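Biotin binding protein A (Gallus gallus, PDB 2C1S) binds biotin and biotin-D-sulfoxide in a pocket of the avidin-type barrel of each subunit of a tetramer. Local coordinates at residues S77-V82 against W99-E104; L15-T20 against Q35-A40. All coordinates share one frame; numbering follows the deposited sequence.

Both contacts grip the same biotin-D-sulfoxide while joining different parts of one antiparallel barrel. From the N terminus, interaction 2 comes first: residues 15-20, leading into strand 18-21, meet residues 35-40, where strand 29-35 gives way to a loop, so the contact closes the connection between neighbouring strands. Interaction 1 opens only after that, pairing 77-82 with 99-104 in the hairpin of strands 78-87 and 93-102. The two closures therefore follow in series, neither nested nor crossed. The centres of interactions 1 and 2 lie about 13 Å apart, and the nearest atoms of interactions 1 and 2 about 5 Å apart, with no direct touch. The ligand spans them, and one neighbouring subunit reaches both.

Interaction 1 of 2, residues S77-V82 against W99-E104; sequences STTVFV and WLLREE. With BSO (biotin-D-sulfoxide), chain C.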
ATOM      1  N   SER A  77      -9.436  10.333  11.453  1.00 19.32           N
ATOM      2  CA  SER A  77      -8.424   9.638  10.679  1.00 18.47           C
ATOM      3  C   SER A  77      -7.266  10.603  10.404  1.00 18.01           C
ATOM      4  O   SER A  77      -7.376  11.816  10.651  1.00 18.39           O
ATOM      5  CB  SER A  77      -9.069   9.217   9.365  1.00 18.35           C
ATOM      6  OG  SER A  77      -9.529  10.386   8.711  1.00 20.47           O
ATOM      7  N   THR A  78      -6.172  10.070   9.869  1.00 17.61           N
ATOM      8  CA  THR A  78      -5.000  10.855   9.508  1.00 16.09           C
ATOM      9  C   THR A  78      -4.557  10.301   8.171  1.00 15.45           C
ATOM     10  O   THR A  78      -4.607   9.093   7.960  1.00 14.26           O
ATOM     11  CB  THR A  78      -3.847  10.725  10.536  1.00 16.59           C
ATOM     12  OG1 THR A  78      -4.252  11.382  11.750  1.00 17.24           O
ATOM     13  CG2 THR A  78      -2.617  11.416  10.058  1.00 16.68           C
ATOM     14  N   THR A  79      -4.136  11.190   7.280  1.00 14.80           N
ATOM     15  CA  THR A  79      -3.557  10.770   5.993  1.00 13.90           C
ATOM     16  C   THR A  79      -2.118  11.207   5.906  1.00 13.37           C
ATOM     17  O   THR A  79      -1.773  12.318   6.324  1.00 14.37           O
ATOM     18  CB  THR A  79      -4.321  11.355   4.785  1.00 14.50           C
ATOM     19  OG1 THR A  79      -5.662  10.907   4.812  1.00 16.69           O
ATOM     20  CG2 THR A  79      -3.709  10.937   3.451  1.00 12.64           C
ATOM     21  N   VAL A  80      -1.279  10.352   5.319  1.00 11.98           N
ATOM     22  CA  VAL A  80       0.060  10.756   4.916  1.00 11.85           C
ATOM     23  C   VAL A  80       0.201  10.644   3.395  1.00 11.76           C
ATOM     24  O   VAL A  80      -0.284   9.674   2.786  1.00 11.94           O
ATOM     25  CB  VAL A  80       1.198  10.001   5.676  1.00 12.12           C
ATOM     26  CG1 VAL A  80       1.183  10.364   7.211  1.00 12.85           C
ATOM     27  CG2 VAL A  80       1.119   8.460   5.437  1.00 13.26           C
ATOM     28  N   PHE A  81       0.829  11.654   2.809  1.00 12.05           N
ATOM     29  CA  PHE A  81       1.127  11.686   1.371  1.00 12.74           C
ATOM     30  C   PHE A  81       2.629  11.700   1.175  1.00 12.48           C
ATOM     31  O   PHE A  81       3.367  12.397   1.897  1.00 11.59           O
ATOM     32  CB  PHE A  81       0.575  12.972   0.744  1.00 13.48           C
ATOM     33  CG  PHE A  81      -0.914  13.026   0.631  1.00 14.77           C
ATOM     34  CD1 PHE A  81      -1.536  12.723  -0.581  1.00 14.80           C
ATOM     35  CD2 PHE A  81      -1.717  13.435   1.713  1.00 16.09           C
ATOM     36  CE1 PHE A  81      -2.929  12.796  -0.703  1.00 14.64           C
ATOM     37  CE2 PHE A  81      -3.095  13.495   1.586  1.00 14.32           C
ATOM     38  CZ  PHE A  81      -3.714  13.181   0.375  1.00 13.70           C
ATOM     39  N   VAL A  82       3.108  10.972   0.183  1.00 12.93           N
ATOM     40  CA  VAL A  82       4.531  11.045  -0.129  1.00 13.29           C
ATOM     41  C   VAL A  82       4.709  11.083  -1.649  1.00 13.64           C
ATOM     42  O   VAL A  82       3.969  10.420  -2.365  1.00 14.44           O
ATOM     43  CB  VAL A  82       5.324   9.906   0.556  1.00 13.15           C
ATOM     44  CG1 VAL A  82       5.026   8.506  -0.082  1.00 13.32           C
ATOM     45  CG2 VAL A  82       6.796  10.243   0.583  1.00 13.36           C
ATOM     46  N   TRP A  99      -0.549   7.759  -1.014  1.00 11.35           N
ATOM     47  CA  TRP A  99      -1.056   8.136   0.298  1.00 11.92           C
ATOM     48  C   TRP A  99      -1.544   6.926   1.075  1.00 11.34           C
ATOM     49  O   TRP A  99      -1.866   5.881   0.479  1.00 10.98           O
ATOM     50  CB  TRP A  99      -2.166   9.219   0.159  1.00 11.65           C
ATOM     51  CG  TRP A  99      -3.321   8.824  -0.744  1.00 13.63           C
ATOM     52  CD1 TRP A  99      -3.548   9.275  -2.012  1.00 12.87           C
ATOM     53  CD2 TRP A  99      -4.425   7.972  -0.414  1.00 13.02           C
ATOM     54  NE1 TRP A  99      -4.711   8.739  -2.498  1.00 12.21           N
ATOM     55  CE2 TRP A  99      -5.271   7.930  -1.546  1.00 12.57           C
ATOM     56  CE3 TRP A  99      -4.789   7.242   0.740  1.00 13.50           C
ATOM     57  CZ2 TRP A  99      -6.442   7.180  -1.585  1.00 10.50           C
ATOM     58  CZ3 TRP A  99      -5.972   6.489   0.699  1.00 12.15           C
ATOM     59  CH2 TRP A  99      -6.779   6.460  -0.447  1.00 14.49           C
ATOM     60  N   LEU A 100      -1.554   7.082   2.404  1.00 12.56           N
ATOM     61  CA  LEU A 100      -2.197   6.140   3.311  1.00 12.46           C
ATOM     62  C   LEU A 100      -3.149   6.905   4.209  1.00 13.26           C
ATOM     63  O   LEU A 100      -2.772   7.939   4.760  1.00 11.70           O
ATOM     64  CB  LEU A 100      -1.160   5.423   4.192  1.00 12.50           C
ATOM     65  CG  LEU A 100      -0.109   4.489   3.578  1.00 13.09           C
ATOM     66  CD1 LEU A 100       0.963   4.058   4.618  1.00 10.10           C
ATOM     67  CD2 LEU A 100      -0.777   3.272   2.930  1.00 10.59           C
ATOM     68  N   LEU A 101      -4.366   6.384   4.333  1.00 13.02           N
ATOM     69  CA  LEU A 101      -5.399   6.992   5.181  1.00 14.77           C
ATOM     70  C   LEU A 101      -5.653   6.012   6.307  1.00 13.90           C
ATOM     71  O   LEU A 101      -6.066   4.858   6.061  1.00 13.81           O
ATOM     72  CB  LEU A 101      -6.648   7.257   4.379  1.00 14.33           C
ATOM     73  CG  LEU A 101      -7.953   7.634   5.129  1.00 16.65           C
ATOM     74  CD1 LEU A 101      -7.824   8.923   5.893  1.00 16.39           C
ATOM     75  CD2 LEU A 101      -9.143   7.699   4.161  1.00 16.68           C
ATOM     76  N   ARG A 102      -5.345   6.473   7.515  1.00 14.66           N
ATOM     77  CA  ARG A 102      -5.434   5.627   8.730  1.00 15.48           C
ATOM     78  C   ARG A 102      -6.691   6.023   9.511  1.00 16.73           C
ATOM     79  O   ARG A 102      -6.785   7.158   9.995  1.00 15.45           O
ATOM     80  CB  ARG A 102      -4.234   5.864   9.621  1.00 15.77           C
ATOM     81  CG  ARG A 102      -4.190   4.971  10.879  1.00 17.28           C
ATOM     82  CD  ARG A 102      -3.566   3.718  10.460  1.00 23.54           C
ATOM     83  NE  ARG A 102      -3.471   2.662  11.463  1.00 27.41           N
ATOM     84  CZ  ARG A 102      -2.478   1.775  11.449  1.00 25.74           C
ATOM     85  NH1 ARG A 102      -2.451   0.808  12.342  1.00 25.19           N
ATOM     86  NH2 ARG A 102      -1.505   1.875  10.531  1.00 24.12           N
ATOM     87  N   GLU A 103      -7.627   5.091   9.612  1.00 16.03           N
ATOM     88  CA  GLU A 103      -8.755   5.193  10.546  1.00 19.06           C
ATOM     89  C   GLU A 103      -8.363   4.981  12.013  1.00 18.80           C
ATOM     90  O   GLU A 103      -7.536   4.115  12.335  1.00 17.87           O
ATOM     91  CB  GLU A 103      -9.746   4.084  10.222  1.00 20.58           C
ATOM     92  CG  GLU A 103     -10.902   4.493   9.376  1.00 27.95           C
ATOM     93  CD  GLU A 103     -11.932   3.394   9.286  1.00 34.30           C
ATOM     94  OE1 GLU A 103     -12.191   2.726  10.321  1.00 37.79           O
ATOM     95  OE2 GLU A 103     -12.479   3.199   8.182  1.00 38.85           O
ATOM     96  N   GLU A 104      -9.021   5.723  12.912  1.00 19.09           N
ATOM     97  CA  GLU A 104      -8.918   5.429  14.334  1.00 19.09           C
ATOM     98  C   GLU A 104      -9.782   4.191  14.652  1.00 19.22           C
ATOM     99  O   GLU A 104     -10.969   4.163  14.343  1.00 19.50           O
ATOM    100  CB  GLU A 104      -9.347   6.649  15.155  1.00 18.90           C
ATOM    101  CG  GLU A 104      -9.091   6.447  16.608  1.00 18.22           C
ATOM    102  CD  GLU A 104      -9.868   7.435  17.463  1.00 20.85           C
ATOM    103  OE1 GLU A 104      -9.393   8.566  17.622  1.00 20.32           O
ATOM    104  OE2 GLU A 104     -10.957   7.056  17.964  1.00 24.74           O
TER
HETATM  105  C11 BSO C1125     -11.620  10.799   5.861  1.00 18.16           C
HETATM  106  O11 BSO C1125     -12.603  10.702   5.091  1.00 21.03           O
HETATM  107  O12 BSO C1125     -11.341   9.964   6.740  1.00 17.81           O
HETATM  108  C10 BSO C1125     -10.690  12.027   5.763  1.00 16.32           C
HETATM  109  C9  BSO C1125     -10.540  12.663   4.360  1.00 16.64           C
HETATM  110  C8  BSO C1125      -9.662  11.761   3.500  1.00 17.13           C
HETATM  111  C7  BSO C1125      -9.681  12.257   2.040  1.00 16.97           C
HETATM  112  C2  BSO C1125      -8.814  11.315   1.173  1.00 15.45           C
HETATM  113  S1  BSO C1125      -7.047  11.399   1.508  1.00 18.39           S
HETATM  114  C6  BSO C1125      -6.619  10.481   0.001  1.00 17.75           C
HETATM  115  C5  BSO C1125      -7.614  10.982  -1.065  1.00 18.18           C
HETATM  116  N1  BSO C1125      -7.030  12.146  -1.749  1.00 17.23           N
HETATM  117  C3  BSO C1125      -7.760  13.242  -1.508  1.00 17.27           C
HETATM  118  O3  BSO C1125      -7.470  14.331  -2.012  1.00 18.64           O
HETATM  119  N2  BSO C1125      -8.832  13.022  -0.735  1.00 16.55           N
HETATM  120  C4  BSO C1125      -8.889  11.574  -0.371  1.00 15.41           C
HETATM  121  O10 BSO C1125      -6.835  10.477   2.678  1.00 21.82           O
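Thr79 and Leu101 form a non-hydrogen-bonded pair whose side chains both approach the sulfoxide oxygen: Thr79 OG1 lies 3.1 Å from Leu101 CD1 and donates a very short 2.5 Å hydrogen bond to BSO O10. One pair further along, Trp99 CB sits over a face of the Phe81 ring, 3.9 Å from its centroid. The Trp99 indole then turns away, because its CG is wedged between the backbone N and the carbonyl carbon (chi1 56°). The two ring systems end up oblique, with planes at 53°, and the indole lays a face against BSO C6, which is 3.2 Å above its plane. At the far end, Ser77 OG gives a 2.7 Å hydrogen bond to the carboxylate atom BSO O12. These residues line the inside of an avidin-type barrel, on the hairpin of strands 78-87 and 93-102. Its ladder sets the register: Thr78 and Val80 form hydrogen-bonded pairs with Arg102 and Leu100, Arg102 N reaching Thr78 O at 2.8 Å. On the outer face Val80 CG2 touches Leu100 CB at 4.0 Å. Trp72 NE1 also bonds Thr79 OG1, Val80 of a neighbouring subunit packs on Val80, and Trp112 of another neighbouring subunit packs on Trp99 and Leu101.

Interaction 2 of 2, residues L15-T20 against Q35-A40; sequences LGSNMT and QTAVTA. With BSO (biotin-D-sulfoxide), chain C.
Ser17 OG takes part in two hydrogen bonds of opposite sense: it accepts Ala37 N at 2.9 Å (164° at the hydrogen) and donates to the ureido oxygen BSO O3 at 2.8 Å. OG anti to the carbonyl carbon (chi1 -59°) places the hydroxyl between the Ala37 amide and BSO O3. Thr36 OG1 is engaged similarly, receiving BSO N2 at 2.8 Å along a nearly straight line (171°) and giving its own proton to a lone pair of Val38 O in the carbonyl plane at 2.7 Å. Leu15 CD1 meets Val38 CG2 at 3.8 Å, and these methyls also touch ureido nitrogens N1 and N2 respectively. Ala37 CB presses on Leu15 O at 3.2 Å, beside Gly16, whose positive phi turns the chain. Residues 15-18 and 35-38 run nearly antiparallel, and Gln35 N reaches Asn18 O at 2.7 Å. A water links Gly16 O, Gln35 O and Asn18 ND2. Residues 35-40 begin the L3,4 loop of the avidin fold, which lies along the biotin site; there Thr39 OG1 and Ala40 N bond carboxylate oxygen BSO O11. Tyr34 and Asn13 also hydrogen-bond the ligand, consistent with the polar ureido pocket of avidins. The N-H donors of Ala37 and BSO N2 leave Ser17 and Thr36 to donate their protons onward; the Ala37 amide probably polarises the Ser17 hydroxyl, making it a stronger donor to the ureido carbonyl.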
ATOM      1  N   LEU A  15      -9.161  14.350  -7.965  1.00 19.69           N
ATOM      2  CA  LEU A  15     -10.405  14.157  -7.239  1.00 19.90           C
ATOM      3  C   LEU A  15     -11.116  15.494  -7.015  1.00 20.91           C
ATOM      4  O   LEU A  15     -12.250  15.530  -6.541  1.00 21.89           O
ATOM      5  CB  LEU A  15     -10.144  13.508  -5.872  1.00 19.31           C
ATOM      6  CG  LEU A  15      -9.509  12.123  -5.871  1.00 18.46           C
ATOM      7  CD1 LEU A  15      -9.407  11.571  -4.423  1.00 14.60           C
ATOM      8  CD2 LEU A  15     -10.285  11.179  -6.763  1.00 18.41           C
ATOM      9  N   GLY A  16     -10.423  16.576  -7.356  1.00 21.82           N
ATOM     10  CA  GLY A  16     -10.912  17.927  -7.113  1.00 22.33           C
ATOM     11  C   GLY A  16     -10.446  18.533  -5.809  1.00 22.30           C
ATOM     12  O   GLY A  16     -10.832  19.656  -5.470  1.00 22.45           O
ATOM     13  N   SER A  17      -9.607  17.808  -5.073  1.00 21.14           N
ATOM     14  CA  SER A  17      -9.035  18.355  -3.856  1.00 20.78           C
ATOM     15  C   SER A  17      -8.028  19.477  -4.134  1.00 20.72           C
ATOM     16  O   SER A  17      -7.254  19.424  -5.097  1.00 20.90           O
ATOM     17  CB  SER A  17      -8.356  17.241  -3.034  1.00 19.68           C
ATOM     18  OG  SER A  17      -9.317  16.263  -2.735  1.00 19.71           O
ATOM     19  N   ASN A  18      -8.039  20.489  -3.263  1.00 21.09           N
ATOM     20  CA  ASN A  18      -7.075  21.573  -3.319  1.00 22.09           C
ATOM     21  C   ASN A  18      -6.166  21.559  -2.113  1.00 21.98           C
ATOM     22  O   ASN A  18      -6.586  21.167  -1.027  1.00 21.59           O
ATOM     23  CB  ASN A  18      -7.800  22.928  -3.433  1.00 22.97           C
ATOM     24  CG  ASN A  18      -8.487  23.085  -4.752  1.00 25.83           C
ATOM     25  OD1 ASN A  18      -7.859  23.409  -5.750  1.00 32.41           O
ATOM     26  ND2 ASN A  18      -9.779  22.849  -4.776  1.00 31.01           N
ATOM     27  N   MET A  19      -4.917  21.957  -2.309  1.00 21.86           N
ATOM     28  CA  MET A  19      -4.014  22.176  -1.169  1.00 22.88           C
ATOM     29  C   MET A  19      -3.043  23.327  -1.378  1.00 23.23           C
ATOM     30  O   MET A  19      -2.511  23.533  -2.469  1.00 22.86           O
ATOM     31  CB  MET A  19      -3.258  20.901  -0.784  1.00 23.47           C
ATOM     32  CG  MET A  19      -2.148  20.526  -1.689  1.00 23.94           C
ATOM     33  SD  MET A  19      -1.056  19.300  -0.969  1.00 22.66           S
ATOM     34  CE  MET A  19      -0.017  18.988  -2.391  1.00 22.53           C
ATOM     35  N   THR A  20      -2.795  24.051  -0.296  1.00 23.24           N
ATOM     36  CA  THR A  20      -1.843  25.149  -0.297  1.00 23.67           C
ATOM     37  C   THR A  20      -0.663  24.756   0.551  1.00 23.31           C
ATOM     38  O   THR A  20      -0.843  24.279   1.666  1.00 23.69           O
ATOM     39  CB  THR A  20      -2.477  26.420   0.307  1.00 24.33           C
ATOM     40  OG1 THR A  20      -3.723  26.671  -0.356  1.00 24.84           O
ATOM     41  CG2 THR A  20      -1.531  27.607   0.125  1.00 25.06           C
ATOM     42  N   GLN A  35      -7.888  20.953   1.374  1.00 20.85           N
ATOM     43  CA  GLN A  35      -9.327  20.937   1.199  1.00 21.22           C
ATOM     44  C   GLN A  35      -9.740  19.743   0.328  1.00 21.04           C
ATOM     45  O   GLN A  35      -9.778  19.826  -0.925  1.00 21.18           O
ATOM     46  CB  GLN A  35      -9.791  22.233   0.523  1.00 21.00           C
ATOM     47  CG  GLN A  35     -11.306  22.364   0.449  1.00 24.26           C
ATOM     48  CD  GLN A  35     -11.943  22.689   1.806  1.00 28.72           C
ATOM     49  OE1 GLN A  35     -11.416  23.501   2.568  1.00 32.19           O
ATOM     50  NE2 GLN A  35     -13.076  22.061   2.103  1.00 30.96           N
ATOM     51  N   THR A  36     -10.053  18.633   0.976  1.00 20.53           N
ATOM     52  CA  THR A  36     -10.384  17.432   0.216  1.00 19.57           C
ATOM     53  C   THR A  36     -11.770  17.538  -0.407  1.00 20.76           C
ATOM     54  O   THR A  36     -12.691  18.099   0.206  1.00 21.71           O
ATOM     55  CB  THR A  36     -10.210  16.129   1.099  1.00 19.68           C
ATOM     56  OG1 THR A  36     -10.559  14.994   0.314  1.00 16.69           O
ATOM     57  CG2 THR A  36     -11.098  16.146   2.340  1.00 18.61           C
ATOM     58  N   ALA A  37     -11.928  17.034  -1.638  1.00 20.93           N
ATOM     59  CA  ALA A  37     -13.230  17.019  -2.316  1.00 21.07           C
ATOM     60  C   ALA A  37     -14.106  15.875  -1.868  1.00 21.26           C
ATOM     61  O   ALA A  37     -15.328  15.897  -2.080  1.00 21.48           O
ATOM     62  CB  ALA A  37     -13.035  16.963  -3.828  1.00 21.02           C
ATOM     63  N   VAL A  38     -13.473  14.859  -1.270  1.00 20.90           N
ATOM     64  CA  VAL A  38     -14.104  13.590  -0.927  1.00 20.89           C
ATOM     65  C   VAL A  38     -13.775  13.177   0.522  1.00 20.28           C
ATOM     66  O   VAL A  38     -12.776  13.598   1.101  1.00 20.23           O
ATOM     67  CB  VAL A  38     -13.677  12.463  -1.922  1.00 20.75           C
ATOM     68  CG1 VAL A  38     -14.076  12.823  -3.351  1.00 21.54           C
ATOM     69  CG2 VAL A  38     -12.190  12.270  -1.881  1.00 19.84           C
ATOM     70  N   THR A  39     -14.650  12.386   1.117  1.00 20.83           N
ATOM     71  CA  THR A  39     -14.408  11.838   2.438  1.00 21.10           C
ATOM     72  C   THR A  39     -15.074  10.477   2.541  1.00 21.72           C
ATOM     73  O   THR A  39     -16.134  10.239   1.932  1.00 21.28           O
ATOM     74  CB  THR A  39     -14.912  12.793   3.561  1.00 21.40           C
ATOM     75  OG1 THR A  39     -14.705  12.202   4.848  1.00 21.68           O
ATOM     76  CG2 THR A  39     -16.387  13.080   3.391  1.00 21.92           C
ATOM     77  N   ALA A  40     -14.456   9.592   3.316  1.00 22.12           N
ATOM     78  CA  ALA A  40     -15.050   8.293   3.656  1.00 24.06           C
ATOM     79  C   ALA A  40     -16.069   8.398   4.799  1.00 25.41           C
ATOM     80  O   ALA A  40     -16.737   7.415   5.138  1.00 26.65           O
ATOM     81  CB  ALA A  40     -13.973   7.286   4.000  1.00 22.91           C
TER
HETATM   82  C11 BSO C1125     -11.620  10.799   5.861  1.00 18.16           C
HETATM   83  O11 BSO C1125     -12.603  10.702   5.091  1.00 21.03           O
HETATM   84  O12 BSO C1125     -11.341   9.964   6.740  1.00 17.81           O
HETATM   85  C10 BSO C1125     -10.690  12.027   5.763  1.00 16.32           C
HETATM   86  C9  BSO C1125     -10.540  12.663   4.360  1.00 16.64           C
HETATM   87  C8  BSO C1125      -9.662  11.761   3.500  1.00 17.13           C
HETATM   88  C7  BSO C1125      -9.681  12.257   2.040  1.00 16.97           C
HETATM   89  C2  BSO C1125      -8.814  11.315   1.173  1.00 15.45           C
HETATM   90  S1  BSO C1125      -7.047  11.399   1.508  1.00 18.39           S
HETATM   91  C6  BSO C1125      -6.619  10.481   0.001  1.00 17.75           C
HETATM   92  C5  BSO C1125      -7.614  10.982  -1.065  1.00 18.18           C
HETATM   93  N1  BSO C1125      -7.030  12.146  -1.749  1.00 17.23           N
HETATM   94  C3  BSO C1125      -7.760  13.242  -1.508  1.00 17.27           C
HETATM   95  O3  BSO C1125      -7.470  14.331  -2.012  1.00 18.64           O
HETATM   96  N2  BSO C1125      -8.832  13.022  -0.735  1.00 16.55           N
HETATM   97  C4  BSO C1125      -8.889  11.574  -0.371  1.00 15.41           C
HETATM   98  O10 BSO C1125      -6.835  10.477   2.678  1.00 21.82           O
HETATM   99  O   HOH W   1     -11.444  21.084  -2.872  1.00 42.03           O